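Local coordinates for putative branched-chain amino acid ABC transporter, periplasmic branched-chain amino acid-binding protein (Pseudomonas protegens Pf-5, PDB 4RU0) that probably captures a branched-chain amino acid or a related small solute in the periplasm for uptake by an ABC transporter, at residues Y292-K305 with N321-N333. Numbering follows the deposited sequence.
Sequences YPAGSDFEIHKRLK and NFGSVYYNSGLVN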
loop_
_atom_site.group_PDB
_atom_site.type_symbol
_atom_site.label_atom_id
_atom_site.label_comp_id
_atom_site.label_asym_id
_atom_site.label_seq_id
_atom_site.Cartn_x
_atom_site.Cartn_y
_atom_site.Cartn_z
ATOM N N TYR A 292 4.089 -5.784 1.381
ATOM C CA TYR A 292 4.269 -6.830 0.389
ATOM C C TYR A 292 5.742 -7.086 0.060
ATOM O O TYR A 292 6.231 -6.630 -0.957
ATOM C CB TYR A 292 3.477 -6.520 -0.881
ATOM C CG TYR A 292 3.269 -5.053 -1.156
ATOM C CD1 TYR A 292 4.310 -4.261 -1.566
ATOM C CD2 TYR A 292 2.025 -4.470 -1.021
ATOM C CE1 TYR A 292 4.132 -2.931 -1.831
ATOM C CE2 TYR A 292 1.841 -3.140 -1.275
ATOM C CZ TYR A 292 2.902 -2.373 -1.680
ATOM O OH TYR A 292 2.741 -1.043 -1.937
ATOM N N PRO A 293 6.434 -7.812 0.923
ATOM C CA PRO A 293 7.887 -8.026 0.837
ATOM C C PRO A 293 8.354 -8.608 -0.496
ATOM O O PRO A 293 7.674 -9.453 -1.086
ATOM C CB PRO A 293 8.163 -9.020 1.971
ATOM C CG PRO A 293 6.852 -9.687 2.228
ATOM C CD PRO A 293 5.824 -8.618 1.994
ATOM N N ALA A 294 9.509 -8.145 -0.960
ATOM C CA ALA A 294 10.147 -8.724 -2.135
ATOM C C ALA A 294 10.464 -10.198 -1.899
ATOM O O ALA A 294 10.657 -10.626 -0.761
ATOM C CB ALA A 294 11.414 -7.957 -2.488
ATOM N N GLY A 295 10.511 -10.971 -2.980
ATOM C CA GLY A 295 10.811 -12.389 -2.895
ATOM C C GLY A 295 10.029 -13.181 -3.919
ATOM O O GLY A 295 8.843 -12.931 -4.136
ATOM N N SER A 296 10.692 -14.140 -4.555
ATOM C CA SER A 296 10.050 -14.968 -5.570
ATOM C C SER A 296 9.962 -16.416 -5.112
ATOM O O SER A 296 9.850 -17.335 -5.927
ATOM C CB SER A 296 10.812 -14.878 -6.893
ATOM O OG SER A 296 12.174 -15.230 -6.717
ATOM N N ASP A 297 10.012 -16.618 -3.799
ATOM C CA ASP A 297 10.036 -17.965 -3.244
ATOM C C ASP A 297 8.820 -18.272 -2.375
ATOM O O ASP A 297 8.794 -19.278 -1.667
ATOM C CB ASP A 297 11.321 -18.178 -2.440
ATOM C CG ASP A 297 12.553 -18.242 -3.322
ATOM O OD1 ASP A 297 12.453 -18.774 -4.449
ATOM O OD2 ASP A 297 13.621 -17.760 -2.888
ATOM N N PHE A 298 7.813 -17.408 -2.429
ATOM C CA PHE A 298 6.563 -17.678 -1.730
ATOM C C PHE A 298 5.788 -18.748 -2.486
ATOM O O PHE A 298 6.070 -19.012 -3.656
ATOM C CB PHE A 298 5.729 -16.408 -1.584
ATOM C CG PHE A 298 6.403 -15.334 -0.780
ATOM C CD1 PHE A 298 6.319 -15.331 0.604
ATOM C CD2 PHE A 298 7.123 -14.328 -1.405
ATOM C CE1 PHE A 298 6.941 -14.346 1.346
ATOM C CE2 PHE A 298 7.744 -13.337 -0.667
ATOM C CZ PHE A 298 7.653 -13.345 0.710
ATOM N N GLU A 299 4.815 -19.364 -1.821
ATOM C CA GLU A 299 4.063 -20.458 -2.425
ATOM C C GLU A 299 3.388 -20.042 -3.729
ATOM O O GLU A 299 3.505 -20.738 -4.741
ATOM C CB GLU A 299 3.013 -20.997 -1.455
ATOM C CG GLU A 299 2.228 -22.173 -2.025
ATOM C CD GLU A 299 1.220 -22.744 -1.050
ATOM O OE1 GLU A 299 0.942 -22.089 -0.020
ATOM O OE2 GLU A 299 0.706 -23.854 -1.316
ATOM N N ILE A 300 2.691 -18.906 -3.697
ATOM C CA ILE A 300 1.970 -18.409 -4.866
ATOM C C ILE A 300 2.925 -18.154 -6.034
ATOM O O ILE A 300 2.581 -18.414 -7.188
ATOM C CB ILE A 300 1.179 -17.108 -4.538
ATOM C CG1 ILE A 300 0.405 -16.609 -5.763
ATOM C CG2 ILE A 300 2.100 -16.018 -4.007
ATOM C CD1 ILE A 300 -0.700 -17.545 -6.218
ATOM N N HIS A 301 4.128 -17.674 -5.725
ATOM C CA HIS A 301 5.127 -17.354 -6.741
ATOM C C HIS A 301 5.541 -18.573 -7.554
ATOM O O HIS A 301 5.824 -18.467 -8.750
ATOM C CB HIS A 301 6.363 -16.733 -6.095
ATOM C CG HIS A 301 6.190 -15.295 -5.717
ATOM N ND1 HIS A 301 6.654 -14.261 -6.501
ATOM C CD2 HIS A 301 5.609 -14.719 -4.640
ATOM C CE1 HIS A 301 6.365 -13.109 -5.924
ATOM N NE2 HIS A 301 5.731 -13.359 -4.792
ATOM N N LYS A 302 5.584 -19.730 -6.903
ATOM C CA LYS A 302 6.001 -20.947 -7.580
ATOM C C LYS A 302 4.888 -21.494 -8.468
ATOM O O LYS A 302 5.161 -22.088 -9.510
ATOM C CB LYS A 302 6.454 -21.992 -6.562
ATOM C CG LYS A 302 7.840 -21.705 -6.003
ATOM C CD LYS A 302 8.173 -22.588 -4.818
ATOM C CE LYS A 302 9.655 -22.516 -4.484
ATOM N NZ LYS A 302 10.127 -21.116 -4.289
ATOM N N ARG A 303 3.638 -21.284 -8.064
ATOM C CA ARG A 303 2.500 -21.633 -8.915
ATOM C C ARG A 303 2.526 -20.791 -10.183
ATOM O O ARG A 303 2.198 -21.270 -11.267
ATOM C CB ARG A 303 1.173 -21.429 -8.187
ATOM C CG ARG A 303 1.050 -22.155 -6.869
ATOM C CD ARG A 303 -0.330 -21.949 -6.271
ATOM N NE ARG A 303 -0.400 -22.412 -4.890
ATOM C CZ ARG A 303 -1.487 -22.329 -4.128
ATOM N NH1 ARG A 303 -2.600 -21.799 -4.611
ATOM N NH2 ARG A 303 -1.458 -22.776 -2.880
ATOM N N LEU A 304 2.911 -19.527 -10.028
ATOM C CA LEU A 304 3.021 -18.608 -11.154
ATOM C C LEU A 304 4.060 -19.110 -12.148
ATOM O O LEU A 304 3.807 -19.164 -13.352
ATOM C CB LEU A 304 3.382 -17.198 -10.672
ATOM C CG LEU A 304 2.253 -16.178 -10.482
ATOM C CD1 LEU A 304 1.175 -16.697 -9.537
ATOM C CD2 LEU A 304 2.816 -14.849 -9.987
ATOM N N LYS A 305 5.229 -19.485 -11.638
ATOM C CA LYS A 305 6.282 -20.011 -12.496
ATOM C C LYS A 305 5.819 -21.292 -13.184
ATOM O O LYS A 305 6.015 -21.462 -14.383
ATOM C CB LYS A 305 7.564 -20.264 -11.699
ATOM C CG LYS A 305 8.742 -20.698 -12.557
ATOM C CD LYS A 305 10.065 -20.394 -11.877
ATOM C CE LYS A 305 10.244 -18.894 -11.675
ATOM N NZ LYS A 305 11.475 -18.566 -10.900
ATOM N N ASN A 321 12.745 -9.306 -12.916
ATOM C CA ASN A 321 11.920 -8.815 -11.843
ATOM C C ASN A 321 10.752 -9.750 -11.763
ATOM O O ASN A 321 9.838 -9.605 -12.521
ATOM C CB ASN A 321 11.410 -7.413 -12.134
ATOM C CG ASN A 321 12.488 -6.362 -12.060
ATOM O OD1 ASN A 321 13.500 -6.542 -11.416
ATOM N ND2 ASN A 321 12.259 -5.248 -12.709
ATOM N N PHE A 322 10.779 -10.726 -10.875
ATOM C CA PHE A 322 9.619 -11.573 -10.685
ATOM C C PHE A 322 9.239 -11.674 -9.219
ATOM O O PHE A 322 8.178 -12.153 -8.858
ATOM C CB PHE A 322 9.820 -12.945 -11.329
ATOM C CG PHE A 322 8.839 -13.971 -10.868
ATOM C CD1 PHE A 322 9.241 -15.028 -10.093
ATOM C CD2 PHE A 322 7.514 -13.860 -11.186
ATOM C CE1 PHE A 322 8.341 -15.966 -9.650
ATOM C CE2 PHE A 322 6.606 -14.793 -10.749
ATOM C CZ PHE A 322 7.018 -15.851 -9.980
ATOM N N GLY A 323 10.136 -11.250 -8.364
ATOM C CA GLY A 323 9.819 -11.149 -6.957
ATOM C C GLY A 323 10.005 -9.730 -6.499
ATOM O O GLY A 323 10.037 -9.469 -5.322
ATOM N N SER A 324 10.138 -8.812 -7.441
ATOM C CA SER A 324 10.420 -7.434 -7.103
ATOM C C SER A 324 9.254 -6.879 -6.345
ATOM O O SER A 324 8.140 -7.315 -6.526
ATOM C CB SER A 324 10.716 -6.596 -8.342
ATOM O OG SER A 324 9.548 -6.053 -8.919
ATOM N N VAL A 325 9.516 -5.917 -5.477
ATOM C CA VAL A 325 8.496 -5.402 -4.574
ATOM C C VAL A 325 7.332 -4.833 -5.392
ATOM O O VAL A 325 6.187 -4.943 -5.024
ATOM C CB VAL A 325 9.099 -4.415 -3.540
ATOM C CG1 VAL A 325 8.059 -3.669 -2.731
ATOM C CG2 VAL A 325 10.084 -5.119 -2.639
ATOM N N TYR A 326 7.672 -4.229 -6.510
ATOM C CA TYR A 326 6.695 -3.737 -7.433
ATOM C C TYR A 326 5.819 -4.860 -7.986
ATOM O O TYR A 326 4.611 -4.731 -8.032
ATOM C CB TYR A 326 7.419 -3.030 -8.562
ATOM C CG TYR A 326 8.062 -1.744 -8.138
ATOM C CD1 TYR A 326 7.403 -0.869 -7.317
ATOM C CD2 TYR A 326 9.326 -1.401 -8.566
ATOM C CE1 TYR A 326 7.978 0.318 -6.924
ATOM C CE2 TYR A 326 9.915 -0.216 -8.175
ATOM C CZ TYR A 326 9.229 0.643 -7.355
ATOM O OH TYR A 326 9.784 1.836 -6.962
ATOM N N TYR A 327 6.422 -5.977 -8.356
ATOM C CA TYR A 327 5.671 -7.103 -8.863
ATOM C C TYR A 327 4.751 -7.662 -7.809
ATOM O O TYR A 327 3.644 -8.072 -8.086
ATOM C CB TYR A 327 6.606 -8.190 -9.404
ATOM C CG TYR A 327 5.883 -9.350 -10.026
ATOM C CD1 TYR A 327 5.280 -10.304 -9.242
ATOM C CD2 TYR A 327 5.783 -9.472 -11.396
ATOM C CE1 TYR A 327 4.603 -11.348 -9.802
ATOM C CE2 TYR A 327 5.108 -10.517 -11.968
ATOM C CZ TYR A 327 4.524 -11.454 -11.167
ATOM O OH TYR A 327 3.850 -12.502 -11.719
ATOM N N ASN A 328 5.233 -7.700 -6.587
ATOM C CA ASN A 328 4.489 -8.307 -5.494
ATOM C C ASN A 328 3.345 -7.430 -5.008
ATOM O O ASN A 328 2.356 -7.933 -4.477
ATOM C CB ASN A 328 5.428 -8.637 -4.336
ATOM C CG ASN A 328 6.415 -9.738 -4.686
ATOM O OD1 ASN A 328 6.621 -10.053 -5.860
ATOM N ND2 ASN A 328 7.028 -10.329 -3.666
ATOM N N SER A 329 3.479 -6.119 -5.186
ATOM C CA SER A 329 2.384 -5.217 -4.866
ATOM C C SER A 329 1.245 -5.479 -5.842
ATOM O O SER A 329 0.077 -5.426 -5.472
ATOM C CB SER A 329 2.829 -3.753 -4.918
ATOM O OG SER A 329 3.178 -3.364 -6.233
ATOM N N GLY A 330 1.598 -5.780 -7.088
ATOM C CA GLY A 330 0.616 -6.140 -8.092
ATOM C C GLY A 330 -0.136 -7.395 -7.691
ATOM O O GLY A 330 -1.358 -7.474 -7.832
ATOM N N LEU A 331 0.599 -8.377 -7.178
ATOM C CA LEU A 331 0.005 -9.630 -6.727
ATOM C C LEU A 331 -0.963 -9.416 -5.567
ATOM O O LEU A 331 -2.044 -9.994 -5.534
ATOM C CB LEU A 331 1.098 -10.619 -6.315
ATOM C CG LEU A 331 2.036 -11.100 -7.423
ATOM C CD1 LEU A 331 3.120 -11.994 -6.853
ATOM C CD2 LEU A 331 1.252 -11.836 -8.504
ATOM N N VAL A 332 -0.567 -8.576 -4.620
ATOM C CA VAL A 332 -1.374 -8.347 -3.430
ATOM C C VAL A 332 -2.562 -7.438 -3.757
ATOM O O VAL A 332 -3.668 -7.632 -3.247
ATOM C CB VAL A 332 -0.518 -7.751 -2.288
ATOM C CG1 VAL A 332 -1.392 -7.163 -1.190
ATOM C CG2 VAL A 332 0.398 -8.826 -1.724
ATOM N N ASN A 333 -2.327 -6.462 -4.627
ATOM C CA ASN A 333 -3.384 -5.576 -5.103
ATOM C C ASN A 333 -4.504 -6.362 -5.785
ATOM O O ASN A 333 -5.685 -6.118 -5.544
ATOM C CB ASN A 333 -2.811 -4.537 -6.070
ATOM C CG ASN A 333 -3.578 -3.233 -6.051
ATOM O OD1 ASN A 333 -4.130 -2.839 -5.023
ATOM N ND2 ASN A 333 -3.621 -2.555 -7.195
#
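Asn328 reaches from the first turn of helix 325-348 to the loop 292-298 and gives both hydrogens of its amide to backbone carbonyls: ND2 lies 2.8 Å from Pro293 O, in a bent bond, and 3.2 Å from Gly295 O, in a nearly straight one. Asparagine suits this place because a single short amide can grip two carbonyls of an irregular chain. A third bond, from Gly295 N to Gly323 O at 2.8 Å, meets a lone pair in the carbonyl plane. Gly323 must lack a side chain, since a CB would run into the backbone of Gly295 and Ser296.

Aromatic groups carry the two ends. His301 turns its edge to the flat face that Phe322 offers, the planes 76° apart; with CG anti to the backbone N (chi1 165°), the phenyl swings across to this histidine. At the other end Ser329 CB, small enough to come close, sits over the centre of the Tyr292 ring, 3.5 Å from its centroid, while Val325 CG1 lies at the ring's edge and Val332 CG2 touches Tyr292 CB. Were Tyr292 cut back to an alanine, the ring would be lost and a gap would probably open over Ser329 CB and beside Val325 CG1.

Branched Leu304 and Leu331 meet tip to tip between the helices, CD2 to CD2 at 3.7 Å.

Within the periplasmic binding protein fold, the contact joins the loop after strand 287-290 and helix 299-309 to helix 325-348, the short helical segments nearly perpendicular (95°). Strands 396-402 and 407-415 back Pro293; helix 47-67 packs on Ser329, whose side chain is about 6 Å from the bound pentaoxaheptadecane, and Tyr292 touches Trp269 of that ligand's pocket.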